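Local structure of putative peptidase (Clostridium acetobutylicum, 3K9T) at residues E18-I23 against A202-F206; H48-E52 against Y169-Y173; P68-I73 against V96-S100; N136-S140 against E155-D159. The protein binds one zinc ion per subunit and probably acts in the biosynthesis of modified polysaccharides, without expected peptidase activity despite its aminopeptidase-like domain. All coordinates share one frame. Residue numbers count along the deposited sequence, not the author numbering.

Interaction 1 (E18-I23 against A202-F206); sequences EIYNLI and ALITF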
loop_
_atom_site.group_PDB
_atom_site.type_symbol
_atom_site.label_atom_id
_atom_site.label_comp_id
_atom_site.label_asym_id
_atom_site.label_seq_id
_atom_site.Cartn_x
_atom_site.Cartn_y
_atom_site.Cartn_z
ATOM N N GLU A 18 39.671 -15.843 -9.867
ATOM C CA GLU A 18 40.654 -14.763 -10.045
ATOM C C GLU A 18 40.445 -13.678 -8.989
ATOM O O GLU A 18 41.387 -13.071 -8.508
ATOM C CB GLU A 18 40.537 -14.156 -11.460
ATOM C CG GLU A 18 40.725 -15.167 -12.610
ATOM C CD GLU A 18 40.673 -14.538 -14.019
ATOM O OE1 GLU A 18 39.537 -14.304 -14.460
ATOM O OE2 GLU A 18 41.736 -14.269 -14.669
ATOM N N ILE A 19 39.173 -13.436 -8.643
ATOM C CA ILE A 19 38.831 -12.447 -7.619
ATOM C C ILE A 19 39.386 -12.957 -6.284
ATOM O O ILE A 19 39.987 -12.189 -5.535
ATOM C CB ILE A 19 37.311 -12.152 -7.517
ATOM C CG1 ILE A 19 36.777 -11.519 -8.823
ATOM C CG2 ILE A 19 37.023 -11.211 -6.359
ATOM C CD1 ILE A 19 35.221 -11.488 -8.921
ATOM N N TYR A 20 39.240 -14.262 -6.019
ATOM C CA TYR A 20 39.777 -14.862 -4.786
ATOM C C TYR A 20 41.308 -14.686 -4.662
ATOM O O TYR A 20 41.831 -14.311 -3.594
ATOM C CB TYR A 20 39.439 -16.361 -4.676
ATOM C CG TYR A 20 40.155 -16.943 -3.489
ATOM C CD1 TYR A 20 39.693 -16.707 -2.194
ATOM C CD2 TYR A 20 41.345 -17.619 -3.638
ATOM C CE1 TYR A 20 40.373 -17.174 -1.094
ATOM C CE2 TYR A 20 42.024 -18.099 -2.539
ATOM C CZ TYR A 20 41.542 -17.876 -1.260
ATOM O OH TYR A 20 42.239 -18.355 -0.148
ATOM N N ASN A 21 42.008 -14.972 -5.764
ATOM C CA ASN A 21 43.465 -14.884 -5.822
ATOM C C ASN A 21 44.001 -13.484 -5.519
ATOM O O ASN A 21 45.063 -13.362 -4.893
ATOM C CB ASN A 21 43.973 -15.343 -7.167
ATOM C CG ASN A 21 43.783 -16.833 -7.399
ATOM O OD1 ASN A 21 43.582 -17.606 -6.462
ATOM N ND2 ASN A 21 43.854 -17.250 -8.678
ATOM N N LEU A 22 43.270 -12.452 -5.964
ATOM C CA LEU A 22 43.581 -11.064 -5.637
ATOM C C LEU A 22 43.392 -10.825 -4.128
ATOM O O LEU A 22 44.216 -10.163 -3.477
ATOM C CB LEU A 22 42.695 -10.102 -6.454
ATOM C CG LEU A 22 42.815 -8.577 -6.211
ATOM C CD1 LEU A 22 44.290 -8.153 -6.136
ATOM C CD2 LEU A 22 41.994 -7.713 -7.253
ATOM N N ILE A 23 42.312 -11.369 -3.565
ATOM C CA ILE A 23 42.057 -11.261 -2.134
ATOM C C ILE A 23 43.223 -11.909 -1.410
ATOM O O ILE A 23 43.807 -11.325 -0.491
ATOM C CB ILE A 23 40.711 -11.944 -1.735
ATOM C CG1 ILE A 23 39.510 -11.114 -2.265
ATOM C CG2 ILE A 23 40.663 -12.260 -0.170
ATOM C CD1 ILE A 23 38.179 -11.850 -2.246
ATOM N N ALA A 202 38.433 -6.466 -4.214
ATOM C CA ALA A 202 38.714 -7.364 -5.353
ATOM C C ALA A 202 37.564 -7.373 -6.345
ATOM O O ALA A 202 37.824 -7.407 -7.550
ATOM C CB ALA A 202 39.080 -8.766 -4.922
ATOM N N LEU A 203 36.312 -7.285 -5.869
ATOM C CA LEU A 203 35.157 -7.308 -6.791
ATOM C C LEU A 203 35.130 -6.106 -7.731
ATOM O O LEU A 203 35.006 -6.250 -8.930
ATOM C CB LEU A 203 33.826 -7.426 -6.031
ATOM C CG LEU A 203 32.548 -7.192 -6.853
ATOM C CD1 LEU A 203 32.396 -8.357 -7.728
ATOM C CD2 LEU A 203 31.276 -6.980 -6.019
ATOM N N ILE A 204 35.192 -4.919 -7.159
ATOM C CA ILE A 204 35.130 -3.668 -7.901
ATOM C C ILE A 204 36.304 -3.639 -8.897
ATOM O O ILE A 204 36.139 -3.188 -10.024
ATOM C CB ILE A 204 35.120 -2.489 -6.860
ATOM C CG1 ILE A 204 33.765 -2.439 -6.155
ATOM C CG2 ILE A 204 35.367 -1.189 -7.406
ATOM C CD1 ILE A 204 32.656 -2.358 -7.050
ATOM N N THR A 205 37.458 -4.193 -8.513
ATOM C CA THR A 205 38.596 -4.253 -9.418
ATOM C C THR A 205 38.222 -5.013 -10.696
ATOM O O THR A 205 38.418 -4.510 -11.821
ATOM C CB THR A 205 39.836 -4.814 -8.727
ATOM O OG1 THR A 205 40.210 -3.882 -7.703
ATOM C CG2 THR A 205 41.024 -4.985 -9.725
ATOM N N PHE A 206 37.614 -6.177 -10.516
ATOM C CA PHE A 206 37.203 -6.995 -11.648
ATOM C C PHE A 206 36.005 -6.452 -12.438
ATOM O O PHE A 206 35.907 -6.681 -13.628
ATOM C CB PHE A 206 37.041 -8.460 -11.230
ATOM C CG PHE A 206 38.354 -9.199 -11.214
ATOM C CD1 PHE A 206 39.241 -9.042 -10.162
ATOM C CD2 PHE A 206 38.731 -9.987 -12.284
ATOM C CE1 PHE A 206 40.464 -9.686 -10.162
ATOM C CE2 PHE A 206 39.948 -10.642 -12.290
ATOM C CZ PHE A 206 40.813 -10.505 -11.226
#
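Start at Glu18, whose CB comes within 3.7 Å of Phe206 CE2, bordering the phenyl ring. Ile19 lies opposite Ala202, their CA atoms 5.6 Å apart. Ile19 CG2 meets Ala202 CB at 3.5 Å, while Ile19 CG1 sits over one face of the Phe206 ring, 4.1 Å from the centroid, a CH-pi contact. A turn after Glu18, Leu22 CD2 reaches the ring edge at Phe206 CE1 and also Thr205 CG2, both at 3.8 Å, and Ala202 CB at 3.9 Å. Ile23 closes the row, its CG1 3.6 Å from Ala202 CB. The axes of the two short segments come within 9.3 Å at 129°, and the small Ala202 sits where Ile19, Leu22 and Ile23 all meet it. Helix 194-211, which lies against the mixed sheet (Ile204 on Phe222 and Phe224), carries helix 12-26 on another side, in a zinc-exopeptidase-like alpha/beta fold, with Ile23 about 11 Å, side chain to side chain, from the zinc ligands His190 and Asp196.

Interaction 2 (H48-E52 against Y169-Y173); sequences HIPLE and YGEYY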
loop_
_atom_site.group_PDB
_atom_site.type_symbol
_atom_site.label_atom_id
_atom_site.label_comp_id
_atom_site.label_asym_id
_atom_site.label_seq_id
_atom_site.Cartn_x
_atom_site.Cartn_y
_atom_site.Cartn_z
ATOM N N HIS A 48 45.992 -4.765 -12.146
ATOM C CA HIS A 48 44.769 -5.165 -12.821
ATOM C C HIS A 48 44.084 -4.037 -13.594
ATOM O O HIS A 48 43.557 -4.259 -14.694
ATOM C CB HIS A 48 43.783 -5.734 -11.790
ATOM C CG HIS A 48 44.272 -6.977 -11.128
ATOM N ND1 HIS A 48 43.934 -8.233 -11.575
ATOM C CD2 HIS A 48 45.097 -7.162 -10.066
ATOM C CE1 HIS A 48 44.515 -9.140 -10.808
ATOM N NE2 HIS A 48 45.222 -8.518 -9.881
ATOM N N ILE A 49 44.025 -2.852 -12.996
ATOM C CA ILE A 49 43.386 -1.706 -13.638
ATOM C C ILE A 49 44.239 -0.438 -13.436
ATOM O O ILE A 49 45.043 -0.354 -12.501
ATOM C CB ILE A 49 41.920 -1.449 -13.095
ATOM C CG1 ILE A 49 41.923 -1.122 -11.597
ATOM C CG2 ILE A 49 41.028 -2.640 -13.358
ATOM C CD1 ILE A 49 40.637 -0.474 -11.045
ATOM N N PRO A 50 44.073 0.554 -14.319
ATOM C CA PRO A 50 44.776 1.770 -14.058
ATOM C C PRO A 50 44.095 2.457 -12.889
ATOM O O PRO A 50 42.889 2.230 -12.678
ATOM C CB PRO A 50 44.563 2.582 -15.347
ATOM C CG PRO A 50 43.966 1.645 -16.323
ATOM C CD PRO A 50 43.198 0.689 -15.487
ATOM N N LEU A 51 44.856 3.223 -12.107
ATOM C CA LEU A 51 44.272 4.119 -11.129
ATOM C C LEU A 51 45.052 5.405 -11.097
ATOM O O LEU A 51 46.263 5.430 -11.321
ATOM C CB LEU A 51 44.318 3.580 -9.715
ATOM C CG LEU A 51 43.503 2.416 -9.210
ATOM C CD1 LEU A 51 44.092 2.078 -7.828
ATOM C CD2 LEU A 51 41.965 2.703 -9.173
ATOM N N GLU A 52 44.346 6.484 -10.792
ATOM C CA GLU A 52 45.016 7.687 -10.369
ATOM C C GLU A 52 45.038 7.651 -8.824
ATOM O O GLU A 52 43.996 7.497 -8.169
ATOM C CB GLU A 52 44.344 8.934 -10.906
ATOM C CG GLU A 52 45.044 10.141 -10.349
ATOM C CD GLU A 52 44.550 11.444 -10.905
ATOM O OE1 GLU A 52 43.472 11.451 -11.547
ATOM O OE2 GLU A 52 45.253 12.457 -10.660
ATOM N N TYR A 169 44.067 7.816 -1.615
ATOM C CA TYR A 169 42.887 7.209 -2.247
ATOM C C TYR A 169 43.143 7.002 -3.732
ATOM O O TYR A 169 43.904 7.754 -4.344
ATOM C CB TYR A 169 41.563 7.948 -1.985
ATOM C CG TYR A 169 41.358 9.281 -2.678
ATOM C CD1 TYR A 169 40.862 9.349 -3.946
ATOM C CD2 TYR A 169 41.594 10.454 -2.031
ATOM C CE1 TYR A 169 40.630 10.530 -4.549
ATOM C CE2 TYR A 169 41.362 11.663 -2.637
ATOM C CZ TYR A 169 40.884 11.696 -3.887
ATOM O OH TYR A 169 40.686 12.916 -4.508
ATOM N N GLY A 170 42.533 5.958 -4.287
ATOM C CA GLY A 170 42.660 5.635 -5.707
ATOM C C GLY A 170 41.353 5.804 -6.478
ATOM O O GLY A 170 40.270 5.617 -5.940
ATOM N N GLU A 171 41.465 6.087 -7.763
ATOM C CA GLU A 171 40.296 6.388 -8.571
ATOM C C GLU A 171 40.506 5.983 -10.036
ATOM O O GLU A 171 41.578 6.211 -10.617
ATOM C CB GLU A 171 40.049 7.884 -8.458
ATOM C CG GLU A 171 38.879 8.444 -9.177
ATOM C CD GLU A 171 38.686 9.942 -8.852
ATOM O OE1 GLU A 171 39.488 10.520 -8.085
ATOM O OE2 GLU A 171 37.699 10.537 -9.320
ATOM N N TYR A 172 39.485 5.373 -10.628
ATOM C CA TYR A 172 39.527 4.998 -12.038
ATOM C C TYR A 172 38.230 5.458 -12.694
ATOM O O TYR A 172 37.146 5.231 -12.151
ATOM C CB TYR A 172 39.698 3.500 -12.185
ATOM C CG TYR A 172 39.666 3.007 -13.612
ATOM C CD1 TYR A 172 40.428 3.622 -14.607
ATOM C CD2 TYR A 172 38.906 1.893 -13.961
ATOM C CE1 TYR A 172 40.393 3.161 -15.897
ATOM C CE2 TYR A 172 38.878 1.419 -15.254
ATOM C CZ TYR A 172 39.620 2.054 -16.212
ATOM O OH TYR A 172 39.582 1.569 -17.485
ATOM N N TYR A 173 38.357 6.140 -13.826
ATOM C CA TYR A 173 37.217 6.705 -14.558
ATOM C C TYR A 173 37.150 6.189 -15.987
ATOM O O TYR A 173 38.118 6.263 -16.693
ATOM C CB TYR A 173 37.356 8.207 -14.632
ATOM C CG TYR A 173 36.232 8.890 -15.343
ATOM C CD1 TYR A 173 34.974 8.975 -14.759
ATOM C CD2 TYR A 173 36.415 9.456 -16.600
ATOM C CE1 TYR A 173 33.947 9.598 -15.394
ATOM C CE2 TYR A 173 35.367 10.092 -17.257
ATOM C CZ TYR A 173 34.154 10.153 -16.647
ATOM O OH TYR A 173 33.121 10.775 -17.271
#
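Two backbone hydrogen bonds tie Glu52 to Glu171: Glu52 N donates to Glu171 O at 2.8 Å, nearly straight at 167°, and Glu171 N donates to Glu52 O at 2.9 Å, more bent at 133°. They make an antiparallel hydrogen-bonded pair, with CA atoms 5.2 Å apart and both glutamate side chains on the same face of the sheet. Each carbonyl also takes a CA-H...O contact, Leu51 CA to Glu171 O and Gly170 CA to Glu52 O, both at 3.4 Å. The carboxylate of Glu171 is engaged elsewhere, in a salt bridge to Arg221. Here the chain leaving helix 36-45 joins the mixed sheet of the aminopeptidase-like domain: strand 52-57, its outermost strand on this side within the chain, begins by pairing with strand 166-174. Leu51 still runs close to Tyr172, CA atoms 4.9 Å apart; with Pro50 and Ile49 the backbone draws off. Pro50 lays CD over one face of the Tyr172 ring, 4.0 Å from the centroid, a CH-pi contact, while Tyr172 OH is hydrogen-bonded to Ser212. Leu51 CD2 packs on Tyr172 CB at 3.9 Å, and Ile49 CD1 approaches Tyr172 CD2 at 4.1 Å.

Interaction 3 (P68-I73 against V96-S100); sequences PKEWNI and VMSYS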
loop_
_atom_site.group_PDB
_atom_site.type_symbol
_atom_site.label_atom_id
_atom_site.label_comp_id
_atom_site.label_asym_id
_atom_site.label_seq_id
_atom_site.Cartn_x
_atom_site.Cartn_y
_atom_site.Cartn_z
ATOM N N PRO A 68 43.579 13.040 8.968
ATOM C CA PRO A 68 44.473 12.660 10.092
ATOM C C PRO A 68 45.969 12.561 9.767
ATOM O O PRO A 68 46.372 12.647 8.616
ATOM C CB PRO A 68 43.982 11.261 10.471
ATOM C CG PRO A 68 43.414 10.684 9.185
ATOM C CD PRO A 68 42.818 11.891 8.436
ATOM N N LYS A 69 46.766 12.376 10.811
ATOM C CA LYS A 69 48.165 12.015 10.662
ATOM C C LYS A 69 48.250 10.652 10.000
ATOM O O LYS A 69 47.308 9.848 10.036
ATOM C CB LYS A 69 48.889 11.962 12.006
ATOM C CG LYS A 69 49.049 13.338 12.633
ATOM C CD LYS A 69 49.956 13.386 13.863
ATOM C CE LYS A 69 50.031 14.823 14.380
ATOM N NZ LYS A 69 51.429 15.309 14.510
ATOM N N GLU A 70 49.395 10.406 9.376
ATOM C CA GLU A 70 49.622 9.158 8.713
ATOM C C GLU A 70 50.218 8.183 9.704
ATOM O O GLU A 70 51.122 8.540 10.469
ATOM C CB GLU A 70 50.556 9.359 7.508
ATOM C CG GLU A 70 50.904 8.049 6.828
ATOM C CD GLU A 70 51.734 8.207 5.585
ATOM O OE1 GLU A 70 51.671 9.267 4.903
ATOM O OE2 GLU A 70 52.435 7.224 5.279
ATOM N N TRP A 71 49.733 6.946 9.653
ATOM C CA TRP A 71 50.185 5.867 10.541
ATOM C C TRP A 71 50.890 4.786 9.736
ATOM O O TRP A 71 50.442 4.428 8.627
ATOM C CB TRP A 71 48.989 5.245 11.279
ATOM C CG TRP A 71 49.344 4.194 12.283
ATOM C CD1 TRP A 71 50.014 4.385 13.460
ATOM C CD2 TRP A 71 49.059 2.795 12.212
ATOM N NE1 TRP A 71 50.163 3.192 14.124
ATOM C CE2 TRP A 71 49.582 2.200 13.379
ATOM C CE3 TRP A 71 48.407 1.982 11.280
ATOM C CZ2 TRP A 71 49.474 0.833 13.635
ATOM C CZ3 TRP A 71 48.283 0.620 11.546
ATOM C CH2 TRP A 71 48.811 0.063 12.715
ATOM N N ASN A 72 51.978 4.261 10.308
ATOM C CA ASN A 72 52.731 3.157 9.712
ATOM C C ASN A 72 53.235 2.204 10.773
ATOM O O ASN A 72 53.371 2.605 11.923
ATOM C CB ASN A 72 53.885 3.680 8.884
ATOM C CG ASN A 72 53.428 4.152 7.534
ATOM O OD1 ASN A 72 53.064 3.333 6.666
ATOM N ND2 ASN A 72 53.400 5.477 7.344
ATOM N N ILE A 73 53.515 0.955 10.399
ATOM C CA ILE A 73 53.959 -0.026 11.381
ATOM C C ILE A 73 54.932 -0.997 10.737
ATOM O O ILE A 73 54.670 -1.490 9.652
ATOM C CB ILE A 73 52.726 -0.745 12.052
ATOM C CG1 ILE A 73 53.154 -1.760 13.128
ATOM C CG2 ILE A 73 51.830 -1.419 11.008
ATOM C CD1 ILE A 73 52.067 -2.028 14.199
ATOM N N VAL A 96 47.463 -5.983 16.478
ATOM C CA VAL A 96 47.730 -4.602 16.884
ATOM C C VAL A 96 46.525 -3.728 16.573
ATOM O O VAL A 96 45.942 -3.825 15.494
ATOM C CB VAL A 96 48.976 -3.982 16.182
ATOM C CG1 VAL A 96 49.127 -2.501 16.553
ATOM C CG2 VAL A 96 50.221 -4.714 16.582
HETATM N N MSE A 97 46.168 -2.884 17.540
HETATM C CA MSE A 97 45.093 -1.916 17.394
HETATM C C MSE A 97 45.551 -0.852 16.378
HETATM O O MSE A 97 46.614 -0.245 16.527
HETATM C CB MSE A 97 44.770 -1.309 18.753
HETATM C CG MSE A 97 43.666 -0.242 18.754
HETATM SE SE MSE A 97 43.644 0.694 20.462
HETATM C CE MSE A 97 42.824 -0.735 21.517
ATOM N N SER A 98 44.753 -0.654 15.331
ATOM C CA SER A 98 45.146 0.219 14.237
ATOM C C SER A 98 45.321 1.624 14.787
ATOM O O SER A 98 44.502 2.084 15.564
ATOM C CB SER A 98 44.108 0.200 13.114
ATOM O OG SER A 98 44.627 0.735 11.908
ATOM N N TYR A 99 46.387 2.280 14.345
ATOM C CA TYR A 99 46.795 3.608 14.791
ATOM C C TYR A 99 47.481 3.581 16.160
ATOM O O TYR A 99 47.614 4.631 16.791
ATOM C CB TYR A 99 45.657 4.661 14.700
ATOM C CG TYR A 99 45.689 5.487 13.418
ATOM C CD1 TYR A 99 45.596 4.870 12.166
ATOM C CD2 TYR A 99 45.823 6.869 13.448
ATOM C CE1 TYR A 99 45.619 5.607 10.984
ATOM C CE2 TYR A 99 45.873 7.625 12.239
ATOM C CZ TYR A 99 45.777 6.983 11.016
ATOM O OH TYR A 99 45.794 7.692 9.823
ATOM N N SER A 100 47.963 2.412 16.595
ATOM C CA SER A 100 48.663 2.321 17.881
ATOM C C SER A 100 49.906 3.217 17.913
ATOM O O SER A 100 50.778 3.134 17.042
ATOM C CB SER A 100 49.083 0.875 18.236
ATOM O OG SER A 100 48.011 0.114 18.794
#
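Within the insert domain, a type II beta turn from Met97 to Ser100 is pressed against the start of strand 70-79, in the four-stranded antiparallel sheet. Tyr99 holds the third position of the turn, with phi/psi of 77°/19°, and its ring runs back toward Lys69. Aromatic contacts dominate the interface. The five-membered ring of Trp71 and the Tyr99 ring form an offset stack, centroids 4.9 Å apart and planes at 27°. CH-pi contacts run both ways: Trp71 CB lies 3.5 Å from the Tyr99 centroid, and Tyr99 CA lies 3.3 Å from the centroid of the Trp71 five-membered ring, almost on its normal. Tyr132 meets the Tyr99 ring edge-to-face. Apolar contact continues where Ile73 CD1 touches Val96 CG1 at 3.8 Å; on the other flank Pro68 CB is 4.5 Å from Tyr99 CE2. As for hydrogen bonds, the turn is braced internally by Ser100 OG to Met97 O at 2.7 Å, alongside a weak backbone one from Ser100 N to the same oxygen. Two more fasten the stacked pair to backbone carbonyls: Tyr99 OH donates to Lys69 O at 2.6 Å, and the indole Trp71 NE1 to Ser100 O at 3.0 Å.

Interaction 4 (N136-S140 against E155-D159); sequences NWGFS and EVVID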
loop_
_atom_site.group_PDB
_atom_site.type_symbol
_atom_site.label_atom_id
_atom_site.label_comp_id
_atom_site.label_asym_id
_atom_site.label_seq_id
_atom_site.Cartn_x
_atom_site.Cartn_y
_atom_site.Cartn_z
ATOM N N ASN A 136 46.362 6.168 21.458
ATOM C CA ASN A 136 46.172 4.956 22.236
ATOM C C ASN A 136 47.027 3.811 21.667
ATOM O O ASN A 136 47.720 3.998 20.650
ATOM C CB ASN A 136 44.689 4.585 22.175
ATOM C CG ASN A 136 44.266 3.615 23.274
ATOM O OD1 ASN A 136 45.009 3.362 24.235
ATOM N ND2 ASN A 136 43.059 3.045 23.121
ATOM N N TRP A 137 47.021 2.657 22.340
ATOM C CA TRP A 137 47.687 1.464 21.830
ATOM C C TRP A 137 47.095 0.171 22.403
ATOM O O TRP A 137 46.671 0.113 23.547
ATOM C CB TRP A 137 49.218 1.510 22.034
ATOM C CG TRP A 137 49.707 1.415 23.444
ATOM C CD1 TRP A 137 49.901 2.446 24.296
ATOM C CD2 TRP A 137 50.087 0.227 24.157
ATOM N NE1 TRP A 137 50.355 1.983 25.502
ATOM C CE2 TRP A 137 50.489 0.624 25.442
ATOM C CE3 TRP A 137 50.117 -1.131 23.837
ATOM C CZ2 TRP A 137 50.922 -0.285 26.416
ATOM C CZ3 TRP A 137 50.561 -2.046 24.815
ATOM C CH2 TRP A 137 50.954 -1.611 26.085
ATOM N N GLY A 138 47.066 -0.880 21.602
ATOM C CA GLY A 138 46.523 -2.134 22.083
ATOM C C GLY A 138 47.001 -3.362 21.344
ATOM O O GLY A 138 47.493 -3.275 20.221
ATOM N N PHE A 139 46.884 -4.504 22.006
ATOM C CA PHE A 139 47.131 -5.781 21.385
ATOM C C PHE A 139 45.858 -6.618 21.498
ATOM O O PHE A 139 45.192 -6.628 22.566
ATOM C CB PHE A 139 48.268 -6.541 22.067
ATOM C CG PHE A 139 49.636 -6.053 21.718
ATOM C CD1 PHE A 139 50.312 -6.565 20.614
ATOM C CD2 PHE A 139 50.243 -5.055 22.468
ATOM C CE1 PHE A 139 51.580 -6.113 20.277
ATOM C CE2 PHE A 139 51.516 -4.597 22.145
ATOM C CZ PHE A 139 52.185 -5.124 21.048
ATOM N N SER A 140 45.533 -7.330 20.412
ATOM C CA SER A 140 44.456 -8.295 20.421
ATOM C C SER A 140 45.018 -9.717 20.437
ATOM O O SER A 140 46.064 -9.977 19.861
ATOM C CB SER A 140 43.609 -8.097 19.187
ATOM O OG SER A 140 42.771 -6.983 19.333
ATOM N N GLU A 155 58.422 -7.930 27.517
ATOM C CA GLU A 155 58.868 -6.860 26.635
ATOM C C GLU A 155 57.694 -6.570 25.688
ATOM O O GLU A 155 57.156 -7.486 25.050
ATOM C CB GLU A 155 60.096 -7.278 25.821
ATOM C CG GLU A 155 60.874 -6.099 25.223
ATOM C CD GLU A 155 61.922 -6.514 24.193
ATOM O OE1 GLU A 155 62.040 -7.714 23.883
ATOM O OE2 GLU A 155 62.618 -5.625 23.670
ATOM N N VAL A 156 57.295 -5.305 25.632
ATOM C CA VAL A 156 56.176 -4.862 24.827
ATOM C C VAL A 156 56.683 -3.867 23.804
ATOM O O VAL A 156 57.134 -2.777 24.156
ATOM C CB VAL A 156 55.114 -4.196 25.697
ATOM C CG1 VAL A 156 53.910 -3.745 24.840
ATOM C CG2 VAL A 156 54.690 -5.156 26.818
ATOM N N VAL A 157 56.598 -4.258 22.537
ATOM C CA VAL A 157 57.085 -3.459 21.436
ATOM C C VAL A 157 55.999 -3.253 20.376
ATOM O O VAL A 157 55.433 -4.219 19.864
ATOM C CB VAL A 157 58.289 -4.159 20.738
ATOM C CG1 VAL A 157 58.706 -3.384 19.506
ATOM C CG2 VAL A 157 59.449 -4.318 21.687
ATOM N N ILE A 158 55.686 -1.991 20.102
ATOM C CA ILE A 158 54.928 -1.605 18.920
ATOM C C ILE A 158 55.811 -0.584 18.190
ATOM O O ILE A 158 55.915 0.570 18.617
ATOM C CB ILE A 158 53.554 -0.952 19.219
ATOM C CG1 ILE A 158 52.626 -1.909 19.968
ATOM C CG2 ILE A 158 52.900 -0.513 17.920
ATOM C CD1 ILE A 158 51.326 -1.229 20.510
ATOM N N ASP A 159 56.442 -1.023 17.102
ATOM C CA ASP A 159 57.321 -0.187 16.293
ATOM C C ASP A 159 56.500 0.475 15.202
ATOM O O ASP A 159 56.445 -0.010 14.065
ATOM C CB ASP A 159 58.452 -1.031 15.677
ATOM C CG ASP A 159 59.495 -0.190 14.967
ATOM O OD1 ASP A 159 59.451 1.054 15.116
ATOM O OD2 ASP A 159 60.349 -0.778 14.258
#
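Phe139 drives its ring tip against strand 153-163, with CZ only 3.4 Å from Ile158 CG1 and 3.6 Å from the backbone oxygen Val157 O. Phe139 CE2 also reaches Val156 CG1 at 3.7 Å. Trp137, two residues earlier, approaches the same two side chains: its CE3 is 3.5 Å from Ile158 CD1, and its CZ3 3.8 Å from Val156 CG1. Val156 and Ile158 can both take part because alternate residues of an extended strand face the same way; Val157 between them points away. Gly138 separates the two aromatics in the other segment. The side chains that meet are all apolar, with the carbonyl Val157 O at the Phe139 ring edge, and the backbones stay well apart, the nearest CA atoms, Trp137 and Ile158, being 8.4 Å from each other. The two segments do not pair as strands; Phe139 pairs instead with strand 116-117, through Tyr115 and His117, and the Tyr115 ring stacks on Trp137. In the insert domain, then, segment 136-140 lies across one face of the antiparallel sheet. Phe139 also rests on Ala76 and Val78 of strand 70-79, while Trp137 touches Val103 and Met107 of strand 103-108 and Leu112 of helix 109-112.

Overall arrangement
Interactions 1 and 2, centres 14 Å apart, belong to the aminopeptidase-like domain and touch mainly through His48, which packs on Thr205, Leu22 and Phe206, with Ile49 also against Thr205. Interactions 3 and 4, centres 11 Å apart, lie in the insert, share the sheet with neighbouring strands 70-79 and 153-163, and meet where Met97 N and Ser100 OG probably hydrogen-bond to Gly138. Along the chain, interaction 2 is nested within interaction 1, and interactions 3 and 4 follow in series inside interaction 2, which thus joins the chain on both sides of the insert. Interactions 2 and 4, centres 34 Å apart, mark the insert's reach, yet the Ile23 and Ser98 side chains lie about 11 and 9 Å from that of zinc-binding His190.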